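Local coordinates for uncharacterized protein (Chondromyces crocatus, PDB 6I86) that is of unknown molecular function but is encoded in the crocagin gene cluster and probably takes part in making this ribosomally derived peptide product, at residues 79-84 against 122-127; 62-67 against 148-153. All coordinates share one frame; numbering follows the deposited sequence.

Contact 1. Residues 79-84 against 122-127; sequences NADVSE and EWSVHE
Asp-81 reaches over the start of helix 125-128 with one carboxylate oxygen. Its OD2 accepts from His-126 N at 2.9 Å, met nearly along the C-O axis, and lies 2.8 Å from Val-125 N. Asp-81 CG stands beside its own backbone N (chi1 -62°), on the side of the helix start. A carboxylate here would probably be steadied by the positive end of the helix dipole. Asn-79 meets the N-cap residue of the same helix through its backbone. Its O accepts from Ser-124 OG at 2.9 Å, the hydroxyl standing above the carbonyl plane. Ser-124 is that N-cap residue: OG also accepts from Glu-127 N, so donor and acceptor roles are both used. An alanine in place of Ser-124 would probably leave Asn-79 O and Glu-127 N without this shared partner and weaken the helix start. Strand 82-90 opens with a classic beta bulge: Trp-123 O accepts from Asp-81 N at 2.8 Å and from Val-82 N at 3.2 Å. Trp-123 N returns a bond to Val-82 O. Val-82 CG1 packs on Trp-123 CB at 3.6 Å, while the indole NE1 bonds Glu-128. A water joins Asn-79 ND2, Glu-127 OE1 and His-126 ND1, and Lys-130 pairs with that OE1.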
loop_
_atom_site.group_PDB
_atom_site.type_symbol
_atom_site.label_atom_id
_atom_site.label_comp_id
_atom_site.label_asym_id
_atom_site.label_seq_id
_atom_site.Cartn_x
_atom_site.Cartn_y
_atom_site.Cartn_z
ATOM N N ASN A 79 9.964 -4.138 -13.687
ATOM C CA ASN A 79 8.873 -4.751 -14.436
ATOM C C ASN A 79 7.547 -4.016 -14.258
ATOM O O ASN A 79 6.484 -4.604 -14.486
ATOM C CB ASN A 79 8.713 -6.221 -14.038
ATOM C CG ASN A 79 8.638 -6.419 -12.531
ATOM O OD1 ASN A 79 9.103 -5.584 -11.756
ATOM N ND2 ASN A 79 8.043 -7.532 -12.112
ATOM N N ALA A 80 7.587 -2.744 -13.867
ATOM C CA ALA A 80 6.363 -1.986 -13.645
ATOM C C ALA A 80 5.602 -1.764 -14.946
ATOM O O ALA A 80 6.184 -1.418 -15.977
ATOM C CB ALA A 80 6.683 -0.637 -13.001
ATOM N N ASP A 81 4.284 -1.958 -14.887
ATOM C CA ASP A 81 3.390 -1.622 -15.988
ATOM C C ASP A 81 2.693 -0.286 -15.789
ATOM O O ASP A 81 2.203 0.297 -16.764
ATOM C CB ASP A 81 2.322 -2.710 -16.161
ATOM C CG ASP A 81 2.912 -4.063 -16.502
ATOM O OD1 ASP A 81 3.744 -4.131 -17.429
ATOM O OD2 ASP A 81 2.546 -5.057 -15.841
ATOM N N VAL A 82 2.629 0.201 -14.551
ATOM C CA VAL A 82 1.934 1.440 -14.235
ATOM C C VAL A 82 2.690 2.130 -13.110
ATOM O O VAL A 82 3.311 1.483 -12.262
ATOM C CB VAL A 82 0.452 1.179 -13.862
ATOM C CG1 VAL A 82 0.350 0.356 -12.585
ATOM C CG2 VAL A 82 -0.321 2.490 -13.737
ATOM N N SER A 83 2.656 3.460 -13.132
ATOM C CA SER A 83 3.330 4.289 -12.140
ATOM C C SER A 83 2.476 5.526 -11.923
ATOM O O SER A 83 2.162 6.235 -12.884
ATOM C CB SER A 83 4.738 4.670 -12.612
ATOM O OG SER A 83 5.330 5.636 -11.762
ATOM N N GLU A 84 2.087 5.783 -10.677
ATOM C CA GLU A 84 1.282 6.961 -10.391
ATOM C C GLU A 84 1.832 7.675 -9.169
ATOM O O GLU A 84 2.161 7.043 -8.161
ATOM C CB GLU A 84 -0.204 6.606 -10.201
ATOM C CG GLU A 84 -0.594 5.994 -8.873
ATOM C CD GLU A 84 -2.088 5.777 -8.784
ATOM O OE1 GLU A 84 -2.839 6.697 -9.177
ATOM O OE2 GLU A 84 -2.512 4.697 -8.328
ATOM N N GLU A 122 4.145 2.025 -7.827
ATOM C CA GLU A 122 4.604 1.260 -8.976
ATOM C C GLU A 122 4.012 -0.139 -8.881
ATOM O O GLU A 122 4.106 -0.782 -7.831
ATOM C CB GLU A 122 6.129 1.187 -9.021
ATOM C CG GLU A 122 6.795 2.533 -9.204
ATOM C CD GLU A 122 8.304 2.447 -9.179
ATOM O OE1 GLU A 122 8.927 2.602 -10.249
ATOM O OE2 GLU A 122 8.869 2.223 -8.085
ATOM N N TRP A 123 3.402 -0.604 -9.967
ATOM C CA TRP A 123 2.748 -1.902 -9.953
ATOM C C TRP A 123 3.031 -2.639 -11.251
ATOM O O TRP A 123 3.067 -2.036 -12.329
ATOM C CB TRP A 123 1.234 -1.757 -9.753
ATOM C CG TRP A 123 0.574 -3.028 -9.352
ATOM C CD1 TRP A 123 -0.018 -3.940 -10.175
ATOM C CD2 TRP A 123 0.445 -3.540 -8.024
ATOM N NE1 TRP A 123 -0.516 -4.987 -9.438
ATOM C CE2 TRP A 123 -0.242 -4.765 -8.114
ATOM C CE3 TRP A 123 0.843 -3.080 -6.765
ATOM C CZ2 TRP A 123 -0.540 -5.537 -6.993
ATOM C CZ3 TRP A 123 0.548 -3.845 -5.658
ATOM C CH2 TRP A 123 -0.137 -5.060 -5.776
ATOM N N SER A 124 3.235 -3.946 -11.137
ATOM C CA SER A 124 3.442 -4.828 -12.279
ATOM C C SER A 124 2.214 -5.725 -12.400
ATOM O O SER A 124 2.032 -6.651 -11.605
ATOM C CB SER A 124 4.713 -5.653 -12.111
ATOM O OG SER A 124 4.857 -6.580 -13.172
ATOM N N VAL A 125 1.363 -5.437 -13.387
ATOM C CA VAL A 125 0.236 -6.320 -13.669
ATOM C C VAL A 125 0.736 -7.684 -14.127
ATOM O O VAL A 125 0.116 -8.716 -13.837
ATOM C CB VAL A 125 -0.693 -5.672 -14.715
ATOM C CG1 VAL A 125 -1.866 -6.584 -15.029
ATOM C CG2 VAL A 125 -1.187 -4.321 -14.222
ATOM N N HIS A 126 1.869 -7.714 -14.835
ATOM C CA HIS A 126 2.453 -8.984 -15.257
ATOM C C HIS A 126 2.837 -9.838 -14.055
ATOM O O HIS A 126 2.567 -11.045 -14.023
ATOM C CB HIS A 126 3.667 -8.724 -16.147
ATOM C CG HIS A 126 4.133 -9.932 -16.899
ATOM N ND1 HIS A 126 5.375 -10.498 -16.704
ATOM C CD2 HIS A 126 3.522 -10.682 -17.847
ATOM C CE1 HIS A 126 5.509 -11.545 -17.500
ATOM N NE2 HIS A 126 4.399 -11.677 -18.204
ATOM N N GLU A 127 3.470 -9.227 -13.052
ATOM C CA GLU A 127 3.842 -9.975 -11.857
ATOM C C GLU A 127 2.615 -10.332 -11.028
ATOM O O GLU A 127 2.528 -11.441 -10.487
ATOM C CB GLU A 127 4.838 -9.169 -11.022
ATOM C CG GLU A 127 5.461 -9.942 -9.866
ATOM C CD GLU A 127 6.445 -11.001 -10.328
ATOM O OE1 GLU A 127 6.882 -10.945 -11.497
ATOM O OE2 GLU A 127 6.793 -11.886 -9.517
HETATM O O HOH W 1 7.114 -9.655 -14.152
HETATM O O HOH W 2 7.985 3.917 -12.243
#

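Contact 2. Residues 62-67 against 148-153; sequences FKVRCI and GIITLW
Arg-65 and Ile-67 bond through their backbones to Gly-148, Ile-150 and Leu-152. The strands run parallel, with 15° between their directions. Arg-65 N donates to Gly-148 O at 3.1 Å. Arg-65 O takes Ile-150 N at 2.8 Å. Ile-67 N then donates to Ile-150 O, and Ile-67 O accepts from Leu-152 N, the N-H pointing almost straight at the oxygen (170°). Each residue of 62-67 that bonds here uses both its N-H and its C=O, the usual pattern of parallel strands. CA-H...O contacts lie between these bonds, such as Cys-66 CA to Ile-150 O at 3.2 Å.

Apolar packing occupies both faces. On one, Val-64 CG1, anti to the backbone N (chi1 -176°), is the branch that meets Ile-150 CG1, at 3.8 Å. The two side chains cross at a slant. Next along, Cys-66 SG lies 4.1 Å from Leu-152 CD1, a contact left doubtful by a second conformer of the cysteine. On the other face, Ile-67 CD1 touches Ile-149 CG2 at 3.8 Å. Ile-67 has the largest area buried by the contact. Thr-151 follows on the same face, where its CG2 lies against the backbone oxygen of Ile-67.

Arg-65 lies on the face of Ile-149 and Ile-67. Its guanidinium passes near Ile-149 CD1, and its NH2 forms a salt bridge with Glu-9.

The pair is the second and third strands of a mixed five-stranded sheet, with 148-154 at its centre. Strand 4-14 runs antiparallel beyond 60-69, and strand 115-123 runs antiparallel beyond 148-154. Val-119 of that strand touches Ile-150 and Leu-152. Cys-66 meets Val-109 and Leu-110 of strand 107-111 in the second sheet, with the same doubt over its conformer.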
loop_
_atom_site.group_PDB
_atom_site.type_symbol
_atom_site.label_atom_id
_atom_site.label_comp_id
_atom_site.label_asym_id
_atom_site.label_seq_id
_atom_site.Cartn_x
_atom_site.Cartn_y
_atom_site.Cartn_z
ATOM N N PHE A 62 -0.388 -11.107 -2.701
ATOM C CA PHE A 62 0.490 -10.139 -3.338
ATOM C C PHE A 62 1.540 -9.633 -2.365
ATOM O O PHE A 62 1.250 -9.374 -1.193
ATOM C CB PHE A 62 -0.325 -8.974 -3.904
ATOM C CG PHE A 62 -1.486 -9.420 -4.742
ATOM C CD1 PHE A 62 -1.277 -9.966 -6.001
ATOM C CD2 PHE A 62 -2.783 -9.332 -4.261
ATOM C CE1 PHE A 62 -2.343 -10.397 -6.777
ATOM C CE2 PHE A 62 -3.857 -9.761 -5.034
ATOM C CZ PHE A 62 -3.636 -10.293 -6.293
ATOM N N LYS A 63 2.760 -9.494 -2.871
ATOM C CA LYS A 63 3.891 -8.995 -2.102
ATOM C C LYS A 63 4.095 -7.526 -2.450
ATOM O O LYS A 63 4.322 -7.185 -3.617
ATOM C CB LYS A 63 5.149 -9.808 -2.404
ATOM C CG LYS A 63 6.418 -9.279 -1.756
ATOM C CD LYS A 63 7.629 -10.131 -2.131
ATOM C CE LYS A 63 7.539 -11.531 -1.541
ATOM N NZ LYS A 63 8.695 -12.383 -1.942
ATOM N N VAL A 64 4.006 -6.659 -1.444
ATOM C CA VAL A 64 4.139 -5.220 -1.628
ATOM C C VAL A 64 5.329 -4.749 -0.808
ATOM O O VAL A 64 5.350 -4.912 0.419
ATOM C CB VAL A 64 2.863 -4.467 -1.221
ATOM C CG1 VAL A 64 3.011 -2.976 -1.508
ATOM C CG2 VAL A 64 1.655 -5.038 -1.945
ATOM N N ARG A 65 6.319 -4.175 -1.483
ATOM C CA ARG A 65 7.460 -3.567 -0.816
ATOM C C ARG A 65 7.190 -2.082 -0.622
ATOM O O ARG A 65 6.776 -1.393 -1.559
ATOM C CB ARG A 65 8.737 -3.770 -1.631
ATOM C CG ARG A 65 9.962 -3.099 -1.032
ATOM C CD ARG A 65 11.206 -3.390 -1.857
ATOM N NE ARG A 65 11.452 -4.824 -1.985
ATOM C CZ ARG A 65 12.111 -5.379 -2.997
ATOM N NH1 ARG A 65 12.594 -4.618 -3.970
ATOM N NH2 ARG A 65 12.290 -6.691 -3.037
ATOM N N CYS A 66 7.384 -1.601 0.603
ATOM C CA CYS A 66 7.214 -0.192 0.928
ATOM C C CYS A 66 8.558 0.388 1.339
ATOM O O CYS A 66 9.274 -0.207 2.152
ATOM C CB CYS A 66 6.192 0.003 2.046
ATOM S SG CYS A 66 5.749 1.731 2.340
ATOM N N ILE A 67 8.898 1.544 0.778
ATOM C CA ILE A 67 10.191 2.176 0.991
ATOM C C ILE A 67 9.976 3.627 1.390
ATOM O O ILE A 67 9.252 4.363 0.709
ATOM C CB ILE A 67 11.072 2.100 -0.271
ATOM C CG1 ILE A 67 11.287 0.645 -0.694
ATOM C CG2 ILE A 67 12.400 2.811 -0.048
ATOM C CD1 ILE A 67 11.813 0.501 -2.101
ATOM N N GLY A 148 4.240 -5.001 -6.358
ATOM C CA GLY A 148 4.258 -3.552 -6.414
ATOM C C GLY A 148 5.225 -2.992 -5.393
ATOM O O GLY A 148 5.604 -3.663 -4.426
ATOM N N ILE A 149 5.634 -1.747 -5.626
ATOM C CA ILE A 149 6.527 -1.029 -4.724
ATOM C C ILE A 149 5.917 0.334 -4.438
ATOM O O ILE A 149 5.605 1.086 -5.369
ATOM C CB ILE A 149 7.945 -0.878 -5.309
ATOM C CG1 ILE A 149 8.544 -2.250 -5.638
ATOM C CG2 ILE A 149 8.845 -0.135 -4.332
ATOM C CD1 ILE A 149 9.951 -2.186 -6.198
ATOM N N ILE A 150 5.745 0.648 -3.158
ATOM C CA ILE A 150 5.207 1.929 -2.712
ATOM C C ILE A 150 6.348 2.714 -2.084
ATOM O O ILE A 150 6.915 2.293 -1.069
ATOM C CB ILE A 150 4.053 1.748 -1.714
ATOM C CG1 ILE A 150 3.030 0.757 -2.268
ATOM C CG2 ILE A 150 3.390 3.083 -1.428
ATOM C CD1 ILE A 150 2.525 1.134 -3.643
ATOM N N THR A 151 6.684 3.855 -2.678
ATOM C CA THR A 151 7.806 4.661 -2.219
ATOM C C THR A 151 7.304 5.998 -1.697
ATOM O O THR A 151 6.547 6.695 -2.381
ATOM C CB THR A 151 8.827 4.887 -3.334
ATOM O OG1 THR A 151 9.235 3.623 -3.871
ATOM C CG2 THR A 151 10.050 5.612 -2.789
ATOM N N LEU A 152 7.731 6.349 -0.490
ATOM C CA LEU A 152 7.396 7.618 0.136
ATOM C C LEU A 152 8.641 8.487 0.216
ATOM O O LEU A 152 9.744 7.986 0.451
ATOM C CB LEU A 152 6.829 7.407 1.547
ATOM C CG LEU A 152 5.379 6.973 1.781
ATOM C CD1 LEU A 152 5.070 5.616 1.159
ATOM C CD2 LEU A 152 5.080 6.958 3.276
ATOM N N TRP A 153 8.464 9.790 0.017
ATOM C CA TRP A 153 9.515 10.749 0.321
ATOM C C TRP A 153 8.859 12.069 0.690
ATOM O O TRP A 153 7.727 12.335 0.262
ATOM C CB TRP A 153 10.516 10.915 -0.841
ATOM C CG TRP A 153 10.005 11.472 -2.136
ATOM C CD1 TRP A 153 10.051 12.773 -2.540
ATOM C CD2 TRP A 153 9.430 10.735 -3.222
ATOM N NE1 TRP A 153 9.518 12.897 -3.799
ATOM C CE2 TRP A 153 9.127 11.660 -4.241
ATOM C CE3 TRP A 153 9.127 9.385 -3.425
ATOM C CZ2 TRP A 153 8.536 11.279 -5.445
ATOM C CZ3 TRP A 153 8.541 9.008 -4.623
ATOM C CH2 TRP A 153 8.253 9.950 -5.617
#

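From the N terminus, the chain lays down strand 4-14 and later strand 60-69, the first half of contact 2. It then reaches 79-84 and strand 82-90, at the outer edge of the same sheet. Strand 115-123 returns beside it, and contact 1 closes this inner loop. After helix 125-128 the chain enters strand 148-154, and contact 2 closes the longer loop. Contact 1 therefore lies wholly within the span of contact 2, and the two do not cross. They meet between strands 115-123 and 148-154: Glu-122 O is 2.9 Å from Ile-149 N, a probable hydrogen bond. The Trp-123 ring also packs on Gly-148 and Val-64, tying strand 115-123 to the two strands of contact 2.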